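Local coordinates for protein histidinol-phosphate aminotransferase (PDB 3FTB) that probably catalyses a pyridoxal-phosphate-dependent transamination, as expected of a histidinol-phosphate aminotransferase, at residues L259-T262 against N263-E266. Residues are numbered along the deposited sequence; the frame is centred on the assembly and turned at random.
Sequences LKDT and NYIE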
loop_
_atom_site.group_PDB
_atom_site.type_symbol
_atom_site.label_atom_id
_atom_site.label_comp_id
_atom_site.label_asym_id
_atom_site.label_seq_id
_atom_site.Cartn_x
_atom_site.Cartn_y
_atom_site.Cartn_z
ATOM N N LEU A 259 3.810 -4.917 -18.842
ATOM C CA LEU A 259 3.132 -3.993 -19.756
ATOM C C LEU A 259 3.718 -4.028 -21.175
ATOM O O LEU A 259 3.097 -3.533 -22.130
ATOM C CB LEU A 259 3.148 -2.560 -19.208
ATOM C CG LEU A 259 2.489 -2.301 -17.851
ATOM C CD1 LEU A 259 2.495 -0.813 -17.577
ATOM C CD2 LEU A 259 1.069 -2.832 -17.854
ATOM N N LYS A 260 4.912 -4.611 -21.301
ATOM C CA LYS A 260 5.590 -4.751 -22.591
ATOM C C LYS A 260 5.173 -6.061 -23.213
ATOM O O LYS A 260 5.396 -6.282 -24.399
ATOM C CB LYS A 260 7.112 -4.775 -22.421
ATOM C CG LYS A 260 7.721 -3.545 -21.790
ATOM C CD LYS A 260 8.990 -3.923 -21.037
ATOM C CE LYS A 260 9.641 -5.152 -21.659
ATOM N NZ LYS A 260 10.777 -5.680 -20.856
ATOM N N ASP A 261 4.585 -6.924 -22.385
ATOM C CA ASP A 261 4.154 -8.265 -22.760
ATOM C C ASP A 261 3.048 -8.233 -23.819
ATOM O O ASP A 261 1.898 -8.594 -23.556
ATOM C CB ASP A 261 3.674 -9.005 -21.505
ATOM C CG ASP A 261 3.669 -10.506 -21.676
ATOM O OD1 ASP A 261 3.835 -10.981 -22.826
ATOM O OD2 ASP A 261 3.498 -11.207 -20.654
ATOM N N THR A 262 3.405 -7.807 -25.024
ATOM C CA THR A 262 2.442 -7.678 -26.116
ATOM C C THR A 262 1.761 -9.001 -26.467
ATOM O O THR A 262 0.612 -9.008 -26.899
ATOM C CB THR A 262 3.085 -7.056 -27.399
ATOM O OG1 THR A 262 4.449 -7.479 -27.512
ATOM C CG2 THR A 262 3.063 -5.544 -27.320
ATOM N N ASN A 263 2.461 -10.115 -26.283
ATOM C CA ASN A 263 1.885 -11.415 -26.638
ATOM C C ASN A 263 0.938 -12.012 -25.582
ATOM O O ASN A 263 0.190 -12.953 -25.861
ATOM C CB ASN A 263 2.971 -12.405 -27.062
ATOM C CG ASN A 263 3.546 -12.079 -28.433
ATOM O OD1 ASN A 263 2.804 -11.816 -29.385
ATOM N ND2 ASN A 263 4.872 -12.087 -28.541
ATOM N N TYR A 264 0.975 -11.458 -24.375
ATOM C CA TYR A 264 -0.033 -11.761 -23.372
ATOM C C TYR A 264 -1.245 -10.905 -23.687
ATOM O O TYR A 264 -2.392 -11.346 -23.566
ATOM C CB TYR A 264 0.469 -11.437 -21.963
ATOM C CG TYR A 264 -0.602 -11.589 -20.908
ATOM C CD1 TYR A 264 -0.805 -12.804 -20.274
ATOM C CD2 TYR A 264 -1.431 -10.525 -20.570
ATOM C CE1 TYR A 264 -1.785 -12.953 -19.317
ATOM C CE2 TYR A 264 -2.425 -10.668 -19.616
ATOM C CZ TYR A 264 -2.593 -11.886 -18.992
ATOM O OH TYR A 264 -3.575 -12.050 -18.041
ATOM N N ILE A 265 -0.976 -9.672 -24.102
ATOM C CA ILE A 265 -2.032 -8.732 -24.438
ATOM C C ILE A 265 -2.821 -9.111 -25.708
ATOM O O ILE A 265 -3.985 -8.755 -25.842
ATOM C CB ILE A 265 -1.468 -7.295 -24.543
ATOM C CG1 ILE A 265 -0.872 -6.870 -23.193
ATOM C CG2 ILE A 265 -2.550 -6.312 -24.996
ATOM C CD1 ILE A 265 -0.008 -5.598 -23.235
ATOM N N GLU A 266 -2.200 -9.843 -26.628
ATOM C CA GLU A 266 -2.860 -10.187 -27.892
ATOM C C GLU A 266 -3.627 -11.502 -27.807
ATOM O O GLU A 266 -4.671 -11.685 -28.449
ATOM C CB GLU A 266 -1.833 -10.269 -29.020
ATOM C CG GLU A 266 -1.210 -8.942 -29.403
ATOM C CD GLU A 266 -0.124 -9.105 -30.447
ATOM O OE1 GLU A 266 0.195 -8.108 -31.131
ATOM O OE2 GLU A 266 0.407 -10.231 -30.586
#
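Asp261 and Tyr264 both carry CG opposite their own backbone N. In Asp261 this torsion, chi1 -160°, brings the carboxylate back to the N and CB of Tyr264 at the start of helix 262-285; in Tyr264 it directs only the ring. This is an N-cap: Asp261 stands right before the helix and its side chain accepts from a backbone N-H in the first turn. The capping bond runs from Tyr264 N to Asp261 OD1, is long at 3.3 Å, and is weak. Asp261 OD2 packs against Tyr264 CB, also at 3.3 Å. The carboxylate meets the tyrosine ring obliquely, their planes 42° apart. OD2 has a firmer polar partner in Ser43 OG, so the cap also ties the helix start to helix 42-45. Tyr264 reaches the same region, where its OH is hydrogen-bonded to Gly39 O.

The carbonyl of Asp261 takes two more bonds. Ile265 N donates to Asp261 O at 3.1 Å, fairly straight and in the carbonyl plane. Tyr264 N approaches the same oxygen from above that plane, in a bent bond. Tyr264 N is therefore shared between the main-chain and side-chain oxygens of one residue. Asp261 is also the centre of an inverse gamma turn, closed by a weak bond from Thr262 N to Lys260 O. This turn leads the chain from the loop after helix 249-257 into the next helix.

Ile265 lies alongside the turn, its CG1 3.3 Å from Asp261 O. Its CD1 extends toward the carbonyl of Leu259, whose side chain packs on Ile70 and Tyr73 of helix 64-74. One residue further on, Glu266 N donates weakly to Thr262 O, and Glu266 CG lies 3.1 Å from that same oxygen.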